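Local atomic coordinates of beta-lactamase (Chitinophaga pinensis, PDB entry 6N36), a protein that probably hydrolyses the amide bond of beta-lactam antibiotics, using zinc ions bound in a metallo-beta-lactamase fold. Residues Y35-F40 with A224-Q229; G57-I62 with V89-A94; N184-L189 with D255-W260; Y230-K235 with A245-R250. All coordinates share one frame; numbering follows the deposited sequence. Where two conformers were deposited one is given.

Interaction 1: residues Y35-F40 with A224-Q229; sequences YDLGMF and APHAGQ. With ZN (zinc ion), chain B.
His226 and Asp36 form a histidine-carboxylate pair at a zinc site of the metallo-beta-lactamase fold, where loop 35-40 runs past segment 224-229. In His226, CB lies 4.0 Å from Asp36 OD2, and CG stands anti to the carbonyl carbon, beside the backbone N (chi1 -72°), which places it near that same oxygen. From the ring, His226 ND1 donates to Asp36 OD2 across 2.7 Å in an almost straight bond (175°). The oxygen lies in the imidazole plane, whereas the nitrogen reaches the carboxylate on its syn side, 31° out of the carboxylate plane. His226 CE1 rests against Leu37 CD2 at 3.4 Å, an apolar branch suited to a C-H corner of the ring. Imidazole fits here because its second nitrogen, NE2, remains available to the zinc ion, so Asp36 acts as a second-shell residue fixing the ring's rotation. Asp36 is held in turn: Ala227 N donates to its backbone O (2.9 Å), and a water bridges its OD1 to Gly228 N. Gly38, having no side chain, lies close to Pro225, and Gly38 N donates to Pro225 O at 2.9 Å. With Asp87, His88 and a water as the other ligands, the zinc ion sits 2.1 Å from His226 NE2.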
loop_
_atom_site.group_PDB
_atom_site.type_symbol
_atom_site.label_atom_id
_atom_site.label_comp_id
_atom_site.label_asym_id
_atom_site.label_seq_id
_atom_site.Cartn_x
_atom_site.Cartn_y
_atom_site.Cartn_z
ATOM N N TYR A 35 4.417 -3.412 13.059
ATOM C CA TYR A 35 3.973 -4.820 13.204
ATOM C C TYR A 35 2.875 -5.111 12.173
ATOM O O TYR A 35 2.892 -6.198 11.627
ATOM C CB TYR A 35 3.548 -5.110 14.647
ATOM C CG TYR A 35 3.288 -6.571 14.922
ATOM C CD1 TYR A 35 4.326 -7.414 15.282
ATOM C CD2 TYR A 35 2.017 -7.096 14.845
ATOM C CE1 TYR A 35 4.107 -8.770 15.514
ATOM C CE2 TYR A 35 1.782 -8.446 15.042
ATOM C CZ TYR A 35 2.835 -9.276 15.382
ATOM O OH TYR A 35 2.625 -10.615 15.583
ATOM N N ASP A 36 1.894 -4.221 11.991
ATOM C CA ASP A 36 0.747 -4.489 11.110
ATOM C C ASP A 36 0.885 -3.730 9.796
ATOM O O ASP A 36 0.373 -4.241 8.754
ATOM C CB ASP A 36 -0.596 -4.194 11.768
ATOM C CG ASP A 36 -1.724 -4.714 10.910
ATOM O OD1 ASP A 36 -1.715 -5.947 10.626
ATOM O OD2 ASP A 36 -2.573 -3.902 10.504
ATOM N N LEU A 37 1.370 -2.500 9.809
ATOM C CA LEU A 37 1.242 -1.649 8.579
ATOM C C LEU A 37 2.481 -1.768 7.709
ATOM O O LEU A 37 3.608 -1.397 8.101
ATOM C CB LEU A 37 1.004 -0.191 8.970
ATOM C CG LEU A 37 -0.284 0.107 9.694
ATOM C CD1 LEU A 37 -0.388 1.581 9.976
ATOM C CD2 LEU A 37 -1.487 -0.388 8.900
ATOM N N GLY A 38 2.234 -2.193 6.477
ATOM C CA GLY A 38 3.266 -2.449 5.480
ATOM C C GLY A 38 3.708 -1.131 4.849
ATOM O O GLY A 38 2.886 -0.385 4.326
ATOM N N MET A 39 5.005 -0.871 4.893
ATOM C CA MET A 39 5.679 0.318 4.326
ATOM C C MET A 39 6.904 -0.262 3.673
ATOM O O MET A 39 7.599 -1.043 4.314
ATOM C CB MET A 39 6.085 1.356 5.356
ATOM C CG MET A 39 4.910 1.808 6.172
ATOM S SD MET A 39 5.367 2.825 7.571
ATOM C CE MET A 39 4.126 2.227 8.736
ATOM N N PHE A 40 7.062 0.011 2.390
ATOM C CA PHE A 40 8.045 -0.690 1.564
ATOM C C PHE A 40 9.010 0.328 0.977
ATOM O O PHE A 40 8.590 1.377 0.482
ATOM C CB PHE A 40 7.327 -1.489 0.494
ATOM C CG PHE A 40 6.262 -2.381 1.087
ATOM C CD1 PHE A 40 6.611 -3.591 1.649
ATOM C CD2 PHE A 40 4.938 -1.988 1.093
ATOM C CE1 PHE A 40 5.635 -4.421 2.183
ATOM C CE2 PHE A 40 3.974 -2.822 1.632
ATOM C CZ PHE A 40 4.342 -3.994 2.221
ATOM N N ALA A 224 1.367 -7.180 1.186
ATOM C CA ALA A 224 0.147 -6.352 1.216
ATOM C C ALA A 224 0.273 -5.326 2.340
ATOM O O ALA A 224 1.206 -5.368 3.120
ATOM C CB ALA A 224 -1.058 -7.255 1.419
ATOM N N PRO A 225 -0.675 -4.370 2.412
ATOM C CA PRO A 225 -0.557 -3.264 3.340
ATOM C C PRO A 225 -0.785 -3.634 4.803
ATOM O O PRO A 225 -0.407 -2.833 5.617
ATOM C CB PRO A 225 -1.635 -2.284 2.871
ATOM C CG PRO A 225 -1.815 -2.581 1.417
ATOM C CD PRO A 225 -1.678 -4.084 1.351
ATOM N N HIS A 226 -1.454 -4.751 5.080
ATOM C CA HIS A 226 -1.696 -5.214 6.453
ATOM C C HIS A 226 -1.067 -6.593 6.603
ATOM O O HIS A 226 -1.350 -7.476 5.790
ATOM C CB HIS A 226 -3.187 -5.243 6.770
ATOM C CG HIS A 226 -3.776 -3.889 6.921
ATOM N ND1 HIS A 226 -3.688 -3.152 8.120
ATOM C CD2 HIS A 226 -4.401 -3.098 6.023
ATOM C CE1 HIS A 226 -4.294 -1.992 7.942
ATOM N NE2 HIS A 226 -4.726 -1.916 6.683
ATOM N N ALA A 227 -0.357 -6.811 7.710
ATOM C CA ALA A 227 0.370 -8.074 7.945
ATOM C C ALA A 227 -0.586 -9.274 7.852
ATOM O O ALA A 227 -0.145 -10.328 7.374
ATOM C CB ALA A 227 0.966 -8.000 9.339
ATOM N N GLY A 228 -1.784 -9.166 8.397
ATOM C CA GLY A 228 -2.710 -10.318 8.481
ATOM C C GLY A 228 -3.177 -10.747 7.097
ATOM O O GLY A 228 -3.555 -11.942 6.924
ATOM N N GLN A 229 -3.182 -9.834 6.122
ATOM C CA GLN A 229 -3.684 -10.139 4.764
ATOM C C GLN A 229 -2.771 -11.155 4.085
ATOM O O GLN A 229 -3.269 -11.889 3.230
ATOM C CB GLN A 229 -3.815 -8.852 3.956
ATOM C CG GLN A 229 -5.001 -8.069 4.474
ATOM C CD GLN A 229 -5.175 -6.739 3.824
ATOM O OE1 GLN A 229 -4.198 -6.114 3.390
ATOM N NE2 GLN A 229 -6.438 -6.301 3.857
HETATM ZN ZN ZN B . -5.591 -0.197 5.913
HETATM O O HOH W 1 -3.709 -7.350 9.766
HETATM O O HOH W 2 -6.918 -0.919 4.575
#

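Interaction 2: residues G57-I62 with V89-A94; sequences GSDTLI and VGAMAA
The methyl of Ala91 fits against the start of helix 58-69, where Ser58 OG lies 3.3 Å from Ala91 CB and the amide Asp59 N lies 3.6 Å from the same carbon. One turn on, Ala94 CB meets the carboxylate of Asp59, 3.8 Å from its OD2. Alanine suits both positions because a single methyl lets the two helix starts come close, with Asp59 CA and Ala91 CA 5.7 Å apart. Asp59 CG lies between its backbone N and carbonyl carbon (chi1 55°), which puts it near the methyl of Ala94. In the next shell, Ser58 OG is hydrogen-bonded to Gly54 N and Val55 O, while Asp59 OD2 accepts from Gln98 NE2 along helix 92-99. Ala91, the N-cap residue of that helix, has its amide hydrogen-bonded to Thr53 OG1. Gly57, with its positive phi of 98°, makes the turn into helix 58-69. Segment 89-94 follows directly on the HxHxDH zinc-binding motif, and the two helices lie in successive crossovers between the parallel strands 48-51, 76-80 and 102-106. No hydrogen bond joins the two segments: methyl groups and polar atoms meet through non-directional contact, and a directional tie between the helices comes from the Asp59-Gln98 hydrogen bond.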
loop_
_atom_site.group_PDB
_atom_site.type_symbol
_atom_site.label_atom_id
_atom_site.label_comp_id
_atom_site.label_asym_id
_atom_site.label_seq_id
_atom_site.Cartn_x
_atom_site.Cartn_y
_atom_site.Cartn_z
ATOM N N GLY A 57 2.596 10.477 12.618
ATOM C CA GLY A 57 3.705 10.180 13.535
ATOM C C GLY A 57 4.616 9.102 12.991
ATOM O O GLY A 57 5.769 8.998 13.473
ATOM N N SER A 58 4.185 8.335 11.978
ATOM C CA SER A 58 5.002 7.200 11.502
ATOM C C SER A 58 6.220 7.669 10.673
ATOM O O SER A 58 7.119 6.846 10.451
ATOM C CB SER A 58 4.125 6.209 10.780
ATOM O OG SER A 58 3.543 6.806 9.616
ATOM N N ASP A 59 6.304 8.939 10.294
ATOM C CA ASP A 59 7.530 9.509 9.651
ATOM C C ASP A 59 8.730 9.280 10.569
ATOM O O ASP A 59 9.856 8.972 10.051
ATOM C CB ASP A 59 7.305 10.964 9.253
ATOM C CG ASP A 59 6.840 11.867 10.395
ATOM O OD1 ASP A 59 5.798 11.565 11.006
ATOM O OD2 ASP A 59 7.509 12.919 10.634
ATOM N N THR A 60 8.564 9.401 11.882
ATOM C CA THR A 60 9.667 9.167 12.830
ATOM C C THR A 60 10.184 7.731 12.697
ATOM O O THR A 60 11.454 7.534 12.683
ATOM C CB THR A 60 9.217 9.459 14.268
ATOM O OG1 THR A 60 8.880 10.850 14.263
ATOM C CG2 THR A 60 10.307 9.182 15.273
ATOM N N LEU A 61 9.281 6.737 12.651
ATOM C CA LEU A 61 9.635 5.300 12.566
ATOM C C LEU A 61 10.268 4.999 11.215
ATOM O O LEU A 61 11.230 4.209 11.174
ATOM C CB LEU A 61 8.397 4.420 12.776
ATOM C CG LEU A 61 8.188 3.847 14.182
ATOM C CD1 LEU A 61 7.686 2.411 14.068
ATOM C CD2 LEU A 61 9.436 3.895 15.042
ATOM N N ILE A 62 9.746 5.602 10.169
ATOM C CA ILE A 62 10.303 5.399 8.798
ATOM C C ILE A 62 11.757 5.892 8.786
ATOM O O ILE A 62 12.630 5.121 8.342
ATOM C CB ILE A 62 9.465 6.123 7.744
ATOM C CG1 ILE A 62 8.111 5.427 7.612
ATOM C CG2 ILE A 62 10.161 6.223 6.377
ATOM C CD1 ILE A 62 7.078 6.275 6.906
ATOM N N VAL A 89 -1.575 6.726 4.538
ATOM C CA VAL A 89 -1.061 8.065 4.134
ATOM C C VAL A 89 -1.044 9.048 5.306
ATOM O O VAL A 89 -0.841 10.241 5.065
ATOM C CB VAL A 89 -1.846 8.649 2.950
ATOM C CG1 VAL A 89 -1.677 7.791 1.705
ATOM C CG2 VAL A 89 -3.306 8.926 3.282
ATOM N N GLY A 90 -1.211 8.580 6.542
ATOM C CA GLY A 90 -1.327 9.483 7.703
ATOM C C GLY A 90 -0.085 10.334 7.903
ATOM O O GLY A 90 -0.225 11.433 8.470
ATOM N N ALA A 91 1.099 9.859 7.507
ATOM C CA ALA A 91 2.332 10.672 7.659
ATOM C C ALA A 91 2.846 11.139 6.301
ATOM O O ALA A 91 4.003 11.584 6.211
ATOM C CB ALA A 91 3.391 9.880 8.395
ATOM N N MET A 92 2.063 11.008 5.231
ATOM C CA MET A 92 2.569 11.271 3.871
ATOM C C MET A 92 2.912 12.754 3.698
ATOM O O MET A 92 3.969 13.049 3.118
ATOM C CB MET A 92 1.546 10.823 2.833
ATOM C CG MET A 92 2.120 10.744 1.462
ATOM S SD MET A 92 3.380 9.434 1.246
ATOM C CE MET A 92 2.438 7.896 1.149
ATOM N N ALA A 93 2.081 13.660 4.192
ATOM C CA ALA A 93 2.388 15.113 4.120
ATOM C C ALA A 93 3.695 15.397 4.849
ATOM O O ALA A 93 4.517 16.201 4.305
ATOM C CB ALA A 93 1.263 15.951 4.670
ATOM N N ALA A 94 3.896 14.815 6.022
ATOM C CA ALA A 94 5.121 15.037 6.830
ATOM C C ALA A 94 6.314 14.544 6.024
ATOM O O ALA A 94 7.354 15.231 5.942
ATOM C CB ALA A 94 5.038 14.384 8.188
#

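Interaction 3: residues N184-L189 with D255-W260; sequences NIPSIL and DVLDEW
Trp260 lays one face of its indole against the backbone of Ser187, and this is the tight part of the contact. Its CG stands anti to the carbonyl carbon (chi1 -74°), on the side where the loop passes. Ser187 CA stands 3.6 Å from the centroid of the six-membered ring of Trp260 and only 6° off its normal, a CH-pi contact. Beside it, Ser187 CB approaches Trp260 CZ2 to 3.5 Å, and Ile188 N comes within 3.4 Å of Trp260 CZ3. A small serine suits this place because the main chain can then lie directly on the indole. Pro186 O sits over the same face toward the rim; it is buried and finds no hydrogen-bond partner. Pro186 centres an inverse gamma turn, a tight bend where the loop lies against helix 250-268 of the metallo-beta-lactamase fold. This loop is also second shell to zinc: Asn184 OD1 bonds the ligand His83, and Ser187 O the ligand His160. While Ser187 and Trp260 keep some solvent exposure, Pro186, Leu257 and Ile188 are buried yet fit less closely. Pro186 CD touches Leu257 CD2 at 3.8 Å, and Ile188 CB stays 4.0 Å from Trp260 CZ3. Ile185 crosses Val256 at about a right angle, Ile185 CG2 meeting Val256 CG1 at 3.7 Å.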
loop_
_atom_site.group_PDB
_atom_site.type_symbol
_atom_site.label_atom_id
_atom_site.label_comp_id
_atom_site.label_asym_id
_atom_site.label_seq_id
_atom_site.Cartn_x
_atom_site.Cartn_y
_atom_site.Cartn_z
ATOM N N ASN A 184 -2.950 -4.491 -3.134
ATOM C CA ASN A 184 -4.016 -3.901 -2.305
ATOM C C ASN A 184 -5.215 -4.839 -2.300
ATOM O O ASN A 184 -5.928 -4.934 -3.239
ATOM C CB ASN A 184 -4.390 -2.495 -2.757
ATOM C CG ASN A 184 -5.079 -1.789 -1.616
ATOM O OD1 ASN A 184 -4.408 -1.222 -0.735
ATOM N ND2 ASN A 184 -6.426 -1.837 -1.587
ATOM N N ILE A 185 -5.421 -5.499 -1.182
ATOM C CA ILE A 185 -6.437 -6.574 -1.071
ATOM C C ILE A 185 -7.795 -5.895 -1.061
ATOM O O ILE A 185 -7.999 -4.857 -0.437
ATOM C CB ILE A 185 -6.179 -7.414 0.195
ATOM C CG1 ILE A 185 -4.869 -8.202 0.082
ATOM C CG2 ILE A 185 -7.373 -8.330 0.503
ATOM C CD1 ILE A 185 -4.721 -9.105 -1.098
ATOM N N PRO A 186 -8.757 -6.407 -1.843
ATOM C CA PRO A 186 -10.063 -5.765 -1.991
ATOM C C PRO A 186 -11.016 -6.058 -0.830
ATOM O O PRO A 186 -12.084 -6.616 -1.006
ATOM C CB PRO A 186 -10.549 -6.316 -3.321
ATOM C CG PRO A 186 -9.983 -7.706 -3.337
ATOM C CD PRO A 186 -8.583 -7.524 -2.802
ATOM N N SER A 187 -10.606 -5.661 0.360
ATOM C CA SER A 187 -11.468 -5.751 1.547
ATOM C C SER A 187 -12.653 -4.786 1.439
ATOM O O SER A 187 -12.524 -3.714 0.893
ATOM C CB SER A 187 -10.681 -5.588 2.817
ATOM O OG SER A 187 -10.114 -4.311 2.876
ATOM N N ILE A 188 -13.800 -5.205 1.924
ATOM C CA ILE A 188 -15.092 -4.472 1.891
ATOM C C ILE A 188 -15.442 -4.082 3.318
ATOM O O ILE A 188 -15.575 -5.009 4.153
ATOM C CB ILE A 188 -16.156 -5.375 1.256
ATOM C CG1 ILE A 188 -15.724 -5.868 -0.126
ATOM C CG2 ILE A 188 -17.454 -4.578 1.168
ATOM C CD1 ILE A 188 -16.575 -7.036 -0.681
ATOM N N LEU A 189 -15.654 -2.793 3.579
ATOM C CA LEU A 189 -16.011 -2.318 4.934
ATOM C C LEU A 189 -17.486 -2.646 5.173
ATOM O O LEU A 189 -18.294 -2.837 4.216
ATOM C CB LEU A 189 -15.760 -0.816 5.070
ATOM C CG LEU A 189 -14.287 -0.403 5.017
ATOM C CD1 LEU A 189 -14.152 1.094 5.271
ATOM C CD2 LEU A 189 -13.493 -1.187 6.015
ATOM N N ASP A 255 -6.377 -17.840 -1.942
ATOM C CA ASP A 255 -7.312 -18.071 -0.822
ATOM C C ASP A 255 -7.880 -16.728 -0.338
ATOM O O ASP A 255 -9.097 -16.659 -0.122
ATOM C CB ASP A 255 -6.630 -18.836 0.308
ATOM C CG ASP A 255 -6.424 -20.309 -0.036
ATOM O OD1 ASP A 255 -6.900 -20.756 -1.125
ATOM O OD2 ASP A 255 -5.734 -20.970 0.719
ATOM N N VAL A 256 -7.077 -15.680 -0.195
ATOM C CA VAL A 256 -7.574 -14.351 0.286
ATOM C C VAL A 256 -8.535 -13.769 -0.760
ATOM O O VAL A 256 -9.607 -13.263 -0.419
ATOM C CB VAL A 256 -6.401 -13.385 0.564
ATOM C CG1 VAL A 256 -6.877 -11.947 0.725
ATOM C CG2 VAL A 256 -5.604 -13.820 1.776
ATOM N N LEU A 257 -8.200 -13.858 -2.041
ATOM C CA LEU A 257 -9.100 -13.301 -3.078
ATOM C C LEU A 257 -10.400 -14.103 -3.137
ATOM O O LEU A 257 -11.469 -13.522 -3.301
ATOM C CB LEU A 257 -8.394 -13.304 -4.429
ATOM C CG LEU A 257 -7.225 -12.336 -4.594
ATOM C CD1 LEU A 257 -6.641 -12.447 -5.981
ATOM C CD2 LEU A 257 -7.619 -10.900 -4.313
ATOM N N ASP A 258 -10.329 -15.413 -3.035
ATOM C CA ASP A 258 -11.542 -16.274 -3.048
ATOM C C ASP A 258 -12.431 -15.902 -1.847
ATOM O O ASP A 258 -13.678 -15.828 -2.030
ATOM C CB ASP A 258 -11.136 -17.753 -3.087
ATOM C CG ASP A 258 -10.533 -18.218 -4.411
ATOM O OD1 ASP A 258 -10.598 -17.469 -5.393
ATOM O OD2 ASP A 258 -10.028 -19.363 -4.466
ATOM N N GLU A 259 -11.843 -15.668 -0.667
ATOM C CA GLU A 259 -12.631 -15.265 0.531
ATOM C C GLU A 259 -13.347 -13.945 0.214
ATOM O O GLU A 259 -14.566 -13.837 0.493
ATOM C CB GLU A 259 -11.772 -15.165 1.789
ATOM C CG GLU A 259 -11.271 -16.511 2.308
ATOM C CD GLU A 259 -10.104 -16.479 3.288
ATOM O OE1 GLU A 259 -9.879 -15.422 3.918
ATOM O OE2 GLU A 259 -9.433 -17.544 3.444
ATOM N N TRP A 260 -12.631 -12.967 -0.335
ATOM C CA TRP A 260 -13.312 -11.698 -0.653
ATOM C C TRP A 260 -14.351 -11.870 -1.777
ATOM O O TRP A 260 -15.378 -11.174 -1.750
ATOM C CB TRP A 260 -12.330 -10.557 -0.876
ATOM C CG TRP A 260 -11.753 -10.100 0.427
ATOM C CD1 TRP A 260 -10.485 -10.336 0.844
ATOM C CD2 TRP A 260 -12.436 -9.437 1.504
ATOM N NE1 TRP A 260 -10.320 -9.848 2.119
ATOM C CE2 TRP A 260 -11.502 -9.307 2.551
ATOM C CE3 TRP A 260 -13.742 -8.962 1.700
ATOM C CZ2 TRP A 260 -11.834 -8.705 3.776
ATOM C CZ3 TRP A 260 -14.066 -8.393 2.926
ATOM C CH2 TRP A 260 -13.124 -8.278 3.946
#

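Interaction 4: residues Y230-K235 with A245-R250; sequences YELHKK and AAFSDR
Lys235 reaches Asp249 with its side chain extended beyond CG, and its ammonium group gathers three acceptors. NZ of Lys235 forms a salt bridge with Asp249 OD2 at 2.8 Å, meeting the carboxylate on the anti side, 19° out of its plane. Lys235 NZ also donates to the backbone oxygen Tyr230 O at 2.7 Å. A water takes the third bond from NZ and passes one on to Phe247 O, so one cation satisfies acceptors on both segments. Lysine suits the place because its methylenes bridge the gap: Lys235 CG lies 3.4 Å from Ala246 O, and CD borders the Phe247 ring. While Asp249 OD2 holds the lysine, OD1 accepts from Gly252 N, making Asp249 the N-cap of helix 250-268; its backbone O accepts from Trp222 NE1. Beside the lysine's methylenes an apolar patch forms, with Phe247 CE1 3.9 Å from both Tyr230 CE2 and Leu232 CD1. Phe247 CE1 lies at the edge of the Tyr230 ring, and Leu232 CD1 at the edge of Phe247; strand 23-26 packs against Leu232 and Phe247. Because the carboxylate of Asp249 faces both a lysine and the amide of Gly252 at the start of a helix, its negative charge is probably stabilised from two directions, while the ammonium charge is probably balanced by the carboxylate and further solvated by the carbonyl and the water.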
loop_
_atom_site.group_PDB
_atom_site.type_symbol
_atom_site.label_atom_id
_atom_site.label_comp_id
_atom_site.label_asym_id
_atom_site.label_seq_id
_atom_site.Cartn_x
_atom_site.Cartn_y
_atom_site.Cartn_z
ATOM N N TYR A 230 -1.471 -11.177 4.393
ATOM C CA TYR A 230 -0.487 -12.074 3.732
ATOM C C TYR A 230 0.265 -12.886 4.772
ATOM O O TYR A 230 1.233 -13.515 4.373
ATOM C CB TYR A 230 0.445 -11.319 2.794
ATOM C CG TYR A 230 1.385 -10.317 3.411
ATOM C CD1 TYR A 230 0.941 -9.135 3.976
ATOM C CD2 TYR A 230 2.752 -10.546 3.417
ATOM C CE1 TYR A 230 1.811 -8.187 4.493
ATOM C CE2 TYR A 230 3.634 -9.627 3.961
ATOM C CZ TYR A 230 3.170 -8.438 4.505
ATOM O OH TYR A 230 4.005 -7.500 5.051
ATOM N N GLU A 231 -0.200 -12.892 6.025
ATOM C CA GLU A 231 0.367 -13.728 7.117
ATOM C C GLU A 231 1.861 -13.428 7.278
ATOM O O GLU A 231 2.662 -14.355 7.425
ATOM C CB GLU A 231 0.023 -15.187 6.818
ATOM C CG GLU A 231 -1.462 -15.436 6.960
ATOM C CD GLU A 231 -1.965 -15.678 8.374
ATOM O OE1 GLU A 231 -1.416 -15.102 9.366
ATOM O OE2 GLU A 231 -2.900 -16.495 8.497
ATOM N N LEU A 232 2.253 -12.143 7.278
ATOM C CA LEU A 232 3.660 -11.747 7.489
ATOM C C LEU A 232 4.286 -12.542 8.637
ATOM O O LEU A 232 5.385 -12.997 8.434
ATOM C CB LEU A 232 3.751 -10.250 7.806
ATOM C CG LEU A 232 5.121 -9.714 8.210
ATOM C CD1 LEU A 232 6.167 -9.955 7.143
ATOM C CD2 LEU A 232 4.992 -8.225 8.551
ATOM N N HIS A 233 3.624 -12.604 9.787
ATOM C CA HIS A 233 4.262 -13.064 11.045
ATOM C C HIS A 233 4.255 -14.579 11.090
ATOM O O HIS A 233 5.004 -15.095 11.943
ATOM C CB HIS A 233 3.567 -12.457 12.242
ATOM C CG HIS A 233 3.731 -10.981 12.188
ATOM N ND1 HIS A 233 4.967 -10.404 12.260
ATOM C CD2 HIS A 233 2.826 -10.002 12.038
ATOM C CE1 HIS A 233 4.824 -9.084 12.149
ATOM N NE2 HIS A 233 3.517 -8.819 11.997
ATOM N N LYS A 234 3.612 -15.238 10.124
ATOM C CA LYS A 234 3.805 -16.704 9.952
ATOM C C LYS A 234 4.934 -16.978 8.959
ATOM O O LYS A 234 5.525 -18.089 9.046
ATOM C CB LYS A 234 2.496 -17.385 9.563
ATOM C CG LYS A 234 1.476 -17.421 10.691
ATOM C CD LYS A 234 0.126 -17.992 10.270
ATOM C CE LYS A 234 -0.760 -18.319 11.454
ATOM N NZ LYS A 234 -1.546 -17.154 11.912
ATOM N N LYS A 235 5.264 -16.030 8.076
ATOM C CA LYS A 235 6.286 -16.203 7.014
ATOM C C LYS A 235 7.665 -15.730 7.474
ATOM O O LYS A 235 8.675 -16.129 6.871
ATOM C CB LYS A 235 5.843 -15.420 5.786
ATOM C CG LYS A 235 4.672 -16.063 5.079
ATOM C CD LYS A 235 4.014 -15.176 4.020
ATOM C CE LYS A 235 2.921 -15.922 3.290
ATOM N NZ LYS A 235 2.159 -15.063 2.354
ATOM N N ALA A 245 12.042 -16.492 -0.750
ATOM C CA ALA A 245 11.007 -17.548 -0.913
ATOM C C ALA A 245 10.017 -17.587 0.251
ATOM O O ALA A 245 8.924 -18.172 0.089
ATOM C CB ALA A 245 11.661 -18.885 -1.081
ATOM N N ALA A 246 10.337 -16.991 1.389
ATOM C CA ALA A 246 9.383 -16.868 2.504
ATOM C C ALA A 246 8.104 -16.181 2.007
ATOM O O ALA A 246 7.018 -16.465 2.593
ATOM C CB ALA A 246 9.960 -16.106 3.639
ATOM N N PHE A 247 8.189 -15.389 0.930
ATOM C CA PHE A 247 7.023 -14.615 0.413
ATOM C C PHE A 247 6.476 -15.200 -0.893
ATOM O O PHE A 247 5.641 -14.594 -1.562
ATOM C CB PHE A 247 7.363 -13.127 0.326
ATOM C CG PHE A 247 7.640 -12.549 1.679
ATOM C CD1 PHE A 247 6.607 -12.275 2.546
ATOM C CD2 PHE A 247 8.946 -12.366 2.114
ATOM C CE1 PHE A 247 6.869 -11.810 3.832
ATOM C CE2 PHE A 247 9.198 -11.887 3.394
ATOM C CZ PHE A 247 8.153 -11.612 4.240
ATOM N N SER A 248 6.942 -16.396 -1.257
ATOM C CA SER A 248 6.346 -17.188 -2.357
ATOM C C SER A 248 5.140 -17.912 -1.765
ATOM O O SER A 248 5.329 -18.786 -0.865
ATOM C CB SER A 248 7.361 -18.147 -2.930
ATOM O OG SER A 248 6.766 -18.946 -3.961
ATOM N N ASP A 249 3.929 -17.559 -2.196
ATOM C CA ASP A 249 2.703 -18.087 -1.553
ATOM C C ASP A 249 1.518 -17.838 -2.467
ATOM O O ASP A 249 0.586 -17.084 -2.064
ATOM C CB ASP A 249 2.476 -17.460 -0.174
ATOM C CG ASP A 249 1.195 -17.912 0.495
ATOM O OD1 ASP A 249 0.793 -19.056 0.221
ATOM O OD2 ASP A 249 0.600 -17.108 1.263
ATOM N N ARG A 250 1.504 -18.474 -3.634
ATOM C CA ARG A 250 0.366 -18.313 -4.553
ATOM C C ARG A 250 -0.926 -18.821 -3.897
ATOM O O ARG A 250 -1.972 -18.205 -4.069
ATOM C CB ARG A 250 0.599 -19.023 -5.882
ATOM C CG ARG A 250 -0.517 -18.796 -6.874
ATOM C CD ARG A 250 -0.606 -17.390 -7.401
ATOM N NE ARG A 250 -1.943 -17.112 -7.876
ATOM C CZ ARG A 250 -2.256 -16.161 -8.745
ATOM N NH1 ARG A 250 -1.293 -15.470 -9.330
ATOM N NH2 ARG A 250 -3.523 -15.959 -9.051
HETATM O O HOH W 3 3.794 -13.745 0.494
#

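In the fold
From the N terminus, residues 35-40 open interaction 1, which closes a long loop only at 224-229. Interaction 2 lies wholly within that loop, joining the starts of helices 58-69 and 92-99; it touches interaction 1 where Met39 SD packs on Ile62 CG1. Interaction 3 starts at 184-189, before interaction 1 has closed, and ties that loop to helix 250-268 at 255-260, so the two cross; Gln229 packs on Ile185 where they meet. Interaction 4 follows interaction 1 in series, helix 227-230 leading into 232-235, and falls within the span of interaction 3. A probable hydrogen bond between Tyr35 O and His233 NE2 links interactions 1 and 4. Interactions 2 and 3 sit on opposite sides of the chain's centre.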